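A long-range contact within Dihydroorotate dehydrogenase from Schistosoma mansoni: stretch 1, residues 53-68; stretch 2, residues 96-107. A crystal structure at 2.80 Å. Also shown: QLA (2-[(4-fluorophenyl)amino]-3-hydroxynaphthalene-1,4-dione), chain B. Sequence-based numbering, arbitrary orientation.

Stretch 1 (53-68) SVYLASYGFIPHKQRN
Stretch 2 (96-107) GKAFMGLLNAGF

How does the helical start of stretch 1 meet the other stretch? Residues 53-58 are helical, with Ala57 N bonded to Ser53 O at 2.9 Å and Ser58 N to Val54 O at 3.0 Å. Ser53 does not reach stretch 2; its side chain (chi1 p) instead places OG 2.3 Å from O2 of QLA, a very short approach. Val54, chi1 t, lies sideways to stretch 2, and its CG1 is 4.4 Å from Ala98 CB. Tyr55 and Leu56 direct their CA-to-CB bonds away. One turn on from Ser53, Ala57 points toward stretch 2, as Ala98 does toward stretch 1, and the CB atoms of Ala57 and Ala98 meet at 3.6 Å. These two methyls are buried, and their small size allows the backbones to come close: Ser58 CA and Ala98 CA are 4.1 Å apart.

Why is the other helix able to lie so near? Ala98 is the N-cap residue of helix 99-105, and Gly101 sits within that helix, with Ala57 CA and Gly101 CA 5.3 Å apart. Ala57 O is 3.9 Å from Gly101 CA; a CB on Gly101 would stand 2.5 Å from Ala57 O, a clash, so this place suits glycine. Ser58, chi1 p, turns its hydroxyl back into its own helix, OG donating to Tyr55 O at 2.6 Å, while its CB rests 3.2 Å from Lys97 O. Lys97 starts sideways, and its extended chain then leads away.

What happens once stretch 1 leaves its helix? Gly60 takes phi/psi 97/-9, where a CB would jam against the preceding carbonyl. The chain then opens to Ile62, at -163/138, whose side chain (chi1 t, chi2 t) points toward stretch 2. Its CD1 packs 3.6 Å from Ala105 CB and 4.2 Å from Leu102 CD2, while its CG2 is 3.8 Å from Gly101 O. A branched aliphatic chain thus fills the space beside the glycine.

How does the extended segment 63-65 hold the end of the helix? His64 CA lies 4.5 Å from Ala105 CA, and Lys65 CA lies 5.3 Å from Gly106 CA. Pro63 O receives a CA-H...O contact from Ala105 CA at 3.4 Å. Lys65 N donates a hydrogen bond to Asn104 O at 2.7 Å, and His64 CA approaches Asn104 O at 3.2 Å. The His64 ring, chi1 m, has Asn104 CB over one face, 4.0 Å from the ring centroid. Lys65, m at chi1 and chi2, sets its CG 3.2 Å from Ala105 O; Gly106, at 147/-23, closes the helix with a Schellman motif.

What does Arg67 add? Its CA-to-CB bond is sideways, but chi1 m, chi2 t and chi3 m bring the guanidinium back to the helix. NH1 of Arg67 donates to Asn104 OD1 at 2.9 Å, nearly straight at 166°, with the acceptor at the guanidinium edge. Asn104, chi1 m, thereby engages stretch 1 through both backbone and side chain. In all, 641 Å² is buried.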

# COMPACT_ATOMS: atom_id res chain seq x y z
N SER A 53 2.73 1.04 17.76
CA SER A 53 3.96 1.01 16.98
C SER A 53 4.14 2.30 16.19
O SER A 53 5.27 2.77 16.01
CB SER A 53 3.97 -0.20 16.06
OG SER A 53 2.85 -0.20 15.20
N VAL A 54 3.04 2.87 15.69
CA VAL A 54 3.13 4.18 15.04
C VAL A 54 3.56 5.24 16.04
O VAL A 54 4.36 6.13 15.73
CB VAL A 54 1.78 4.54 14.39
CG1 VAL A 54 1.81 5.96 13.84
CG2 VAL A 54 1.45 3.56 13.28
N TYR A 55 3.06 5.15 17.28
CA TYR A 55 3.47 6.08 18.32
C TYR A 55 4.96 5.95 18.61
O TYR A 55 5.64 6.96 18.84
CB TYR A 55 2.65 5.82 19.59
CG TYR A 55 3.00 6.73 20.76
CD1 TYR A 55 2.41 7.98 20.89
CD2 TYR A 55 3.91 6.33 21.73
CE1 TYR A 55 2.72 8.80 21.96
CE2 TYR A 55 4.23 7.15 22.79
CZ TYR A 55 3.63 8.38 22.90
OH TYR A 55 3.94 9.20 23.97
N LEU A 56 5.49 4.73 18.58
CA LEU A 56 6.91 4.53 18.85
C LEU A 56 7.76 5.03 17.69
O LEU A 56 8.77 5.72 17.91
CB LEU A 56 7.19 3.05 19.12
CG LEU A 56 6.56 2.45 20.37
CD1 LEU A 56 6.92 0.98 20.51
CD2 LEU A 56 6.99 3.23 21.60
N ALA A 57 7.38 4.70 16.46
CA ALA A 57 8.16 5.12 15.30
C ALA A 57 8.13 6.63 15.08
O ALA A 57 9.02 7.16 14.43
CB ALA A 57 7.66 4.40 14.05
N SER A 58 7.12 7.32 15.62
CA SER A 58 7.05 8.77 15.47
C SER A 58 8.09 9.48 16.32
O SER A 58 8.53 10.58 15.97
CB SER A 58 5.65 9.27 15.82
OG SER A 58 5.30 8.91 17.14
N TYR A 59 8.51 8.87 17.43
CA TYR A 59 9.49 9.46 18.32
C TYR A 59 10.90 8.93 18.11
O TYR A 59 11.82 9.36 18.81
CB TYR A 59 9.08 9.25 19.78
CG TYR A 59 7.96 10.16 20.24
CD1 TYR A 59 8.22 11.45 20.66
CD2 TYR A 59 6.64 9.72 20.24
CE1 TYR A 59 7.20 12.29 21.08
CE2 TYR A 59 5.62 10.55 20.66
CZ TYR A 59 5.90 11.83 21.08
OH TYR A 59 4.89 12.66 21.50
N GLY A 60 11.09 8.00 17.17
CA GLY A 60 12.40 7.46 16.87
C GLY A 60 12.71 6.14 17.55
O GLY A 60 13.73 5.52 17.22
N PHE A 61 11.86 5.68 18.47
CA PHE A 61 12.06 4.41 19.16
C PHE A 61 11.86 3.28 18.15
O PHE A 61 10.83 2.60 18.13
CB PHE A 61 11.12 4.28 20.35
CG PHE A 61 11.43 5.22 21.47
CD1 PHE A 61 10.76 6.43 21.58
CD2 PHE A 61 12.39 4.91 22.42
CE1 PHE A 61 11.04 7.31 22.62
CE2 PHE A 61 12.68 5.78 23.45
CZ PHE A 61 12.00 6.98 23.55
N ILE A 62 12.87 3.08 17.31
CA ILE A 62 12.82 2.07 16.25
C ILE A 62 14.25 1.81 15.79
O ILE A 62 15.05 2.75 15.67
CB ILE A 62 11.91 2.53 15.10
CG1 ILE A 62 11.80 1.45 14.02
CG2 ILE A 62 12.38 3.85 14.51
CD1 ILE A 62 10.70 1.72 13.02
N PRO A 63 14.63 0.55 15.54
CA PRO A 63 16.00 0.27 15.08
C PRO A 63 16.27 0.91 13.73
O PRO A 63 15.56 0.67 12.75
CB PRO A 63 16.03 -1.26 14.99
CG PRO A 63 14.98 -1.71 15.94
CD PRO A 63 13.89 -0.68 15.87
N HIS A 64 17.32 1.73 13.68
CA HIS A 64 17.71 2.38 12.44
C HIS A 64 18.61 1.47 11.62
O HIS A 64 19.20 0.51 12.12
CB HIS A 64 18.43 3.71 12.73
CG HIS A 64 17.56 4.73 13.39
ND1 HIS A 64 18.06 5.90 13.93
CD2 HIS A 64 16.22 4.77 13.58
CE1 HIS A 64 17.07 6.61 14.44
NE2 HIS A 64 15.94 5.95 14.24
N LYS A 65 18.71 1.78 10.33
CA LYS A 65 19.54 1.02 9.40
C LYS A 65 20.28 1.98 8.48
O LYS A 65 19.74 3.02 8.09
CB LYS A 65 18.70 0.04 8.57
CG LYS A 65 18.32 -1.24 9.30
CD LYS A 65 19.53 -2.14 9.51
CE LYS A 65 19.13 -3.46 10.14
N GLN A 66 21.51 1.62 8.14
CA GLN A 66 22.34 2.47 7.29
C GLN A 66 21.91 2.36 5.83
O GLN A 66 21.66 1.26 5.32
CB GLN A 66 23.81 2.08 7.42
CG GLN A 66 24.51 2.71 8.62
CD GLN A 66 24.79 4.19 8.43
OE1 GLN A 66 24.72 4.71 7.31
NE2 GLN A 66 25.11 4.88 9.52
N ARG A 67 21.83 3.51 5.17
CA ARG A 67 21.57 3.54 3.74
C ARG A 67 22.84 3.22 2.96
O ARG A 67 23.93 3.09 3.53
CB ARG A 67 20.99 4.89 3.33
CG ARG A 67 19.50 5.03 3.58
CD ARG A 67 19.03 6.46 3.41
NE ARG A 67 19.12 7.23 4.65
CZ ARG A 67 18.14 7.32 5.54
NH1 ARG A 67 18.31 8.03 6.64
NH2 ARG A 67 16.99 6.69 5.34
N ASN A 68 22.70 3.10 1.64
CA ASN A 68 23.78 2.72 0.74
C ASN A 68 24.39 1.37 1.11
O ASN A 68 25.54 1.08 0.74
CB ASN A 68 24.88 3.79 0.69
CG ASN A 68 24.37 5.13 0.21
OD1 ASN A 68 24.43 5.44 -0.98
ND2 ASN A 68 23.85 5.94 1.13
N GLY A 96 0.88 10.15 8.15
CA GLY A 96 2.21 10.73 7.99
C GLY A 96 2.86 11.12 9.30
O GLY A 96 3.57 12.14 9.36
N LYS A 97 2.65 10.33 10.35
CA LYS A 97 3.20 10.63 11.67
C LYS A 97 4.54 9.97 11.93
O LYS A 97 5.27 10.42 12.82
CB LYS A 97 2.21 10.21 12.76
CG LYS A 97 0.85 10.88 12.68
CD LYS A 97 -0.08 10.36 13.76
CE LYS A 97 -1.42 11.05 13.71
NZ LYS A 97 -2.37 10.52 14.73
N ALA A 98 4.90 8.92 11.17
CA ALA A 98 6.11 8.17 11.48
C ALA A 98 6.89 7.75 10.23
O ALA A 98 7.63 6.76 10.29
CB ALA A 98 5.77 6.93 12.31
N PHE A 99 6.75 8.47 9.12
CA PHE A 99 7.45 8.07 7.90
C PHE A 99 8.96 8.25 8.02
O PHE A 99 9.72 7.54 7.37
CB PHE A 99 6.91 8.84 6.70
CG PHE A 99 7.12 10.33 6.79
CD1 PHE A 99 8.21 10.93 6.19
CD2 PHE A 99 6.21 11.12 7.47
CE1 PHE A 99 8.40 12.30 6.27
CE2 PHE A 99 6.40 12.49 7.55
CZ PHE A 99 7.49 13.08 6.95
N MET A 100 9.40 9.21 8.84
CA MET A 100 10.84 9.44 9.01
C MET A 100 11.50 8.25 9.70
O MET A 100 12.53 7.75 9.24
CB MET A 100 11.07 10.73 9.80
CG MET A 100 10.79 11.99 9.00
SD MET A 100 11.83 12.13 7.54
CE MET A 100 13.47 12.06 8.27
N GLY A 101 10.92 7.80 10.82
CA GLY A 101 11.48 6.64 11.51
C GLY A 101 11.40 5.37 10.68
O GLY A 101 12.27 4.50 10.79
N LEU A 102 10.37 5.24 9.85
CA LEU A 102 10.25 4.06 9.00
C LEU A 102 11.25 4.10 7.85
O LEU A 102 11.74 3.04 7.43
CB LEU A 102 8.82 3.96 8.46
CG LEU A 102 7.76 3.65 9.52
CD1 LEU A 102 6.37 3.95 9.00
CD2 LEU A 102 7.86 2.20 9.97
N LEU A 103 11.57 5.28 7.33
CA LEU A 103 12.63 5.39 6.34
C LEU A 103 13.98 5.04 6.95
O LEU A 103 14.79 4.35 6.33
CB LEU A 103 12.66 6.79 5.73
CG LEU A 103 11.64 7.10 4.65
CD1 LEU A 103 11.81 8.53 4.15
CD2 LEU A 103 11.77 6.12 3.49
N ASN A 104 14.24 5.52 8.17
CA ASN A 104 15.45 5.14 8.88
C ASN A 104 15.46 3.67 9.28
O ASN A 104 16.53 3.11 9.51
CB ASN A 104 15.63 6.02 10.13
CG ASN A 104 15.78 7.49 9.79
OD1 ASN A 104 16.39 7.85 8.78
ND2 ASN A 104 15.23 8.35 10.64
N ALA A 105 14.28 3.04 9.35
CA ALA A 105 14.22 1.64 9.77
C ALA A 105 14.76 0.70 8.70
O ALA A 105 15.22 -0.40 9.02
CB ALA A 105 12.78 1.27 10.11
N GLY A 106 14.70 1.10 7.43
CA GLY A 106 15.22 0.26 6.37
C GLY A 106 14.47 0.35 5.06
O GLY A 106 15.02 0.04 4.00
N PHE A 107 13.20 0.78 5.12
CA PHE A 107 12.42 0.92 3.90
C PHE A 107 12.95 2.06 3.05
O PHE A 107 13.33 3.12 3.56
CB PHE A 107 10.95 1.18 4.24
CG PHE A 107 10.25 -0.01 4.84
CD1 PHE A 107 9.95 -1.12 4.07
CD2 PHE A 107 9.88 0.00 6.18
CE1 PHE A 107 9.29 -2.20 4.63
CE2 PHE A 107 9.22 -1.08 6.74
CZ PHE A 107 8.93 -2.19 5.96
C1 QLA B . 0.40 -3.26 13.39
O1 QLA B . 0.41 -2.28 12.66
C2 QLA B . 1.45 -3.39 14.45
O2 QLA B . 2.28 -2.36 14.57
C3 QLA B . 1.52 -4.56 15.23
O3 QLA B . 0.40 -6.53 15.98
C4 QLA B . 3.95 -4.44 15.76
C5 QLA B . 4.43 -4.48 14.46
C6 QLA B . 5.75 -4.15 14.18
C7 QLA B . 6.55 -3.77 15.21
C8 QLA B . 6.11 -3.70 16.51
C9 QLA B . 4.80 -4.03 16.78
C10 QLA B . 0.41 -5.57 15.17
C11 QLA B . -0.62 -5.42 14.12
C12 QLA B . -1.60 -6.40 13.98
C13 QLA B . -2.56 -6.28 13.00
C14 QLA B . -2.57 -5.18 12.15
C15 QLA B . -1.61 -4.20 12.28
C16 QLA B . -0.63 -4.31 13.26
F1 QLA B . 7.84 -3.44 14.95
N1 QLA B . 2.59 -4.77 16.03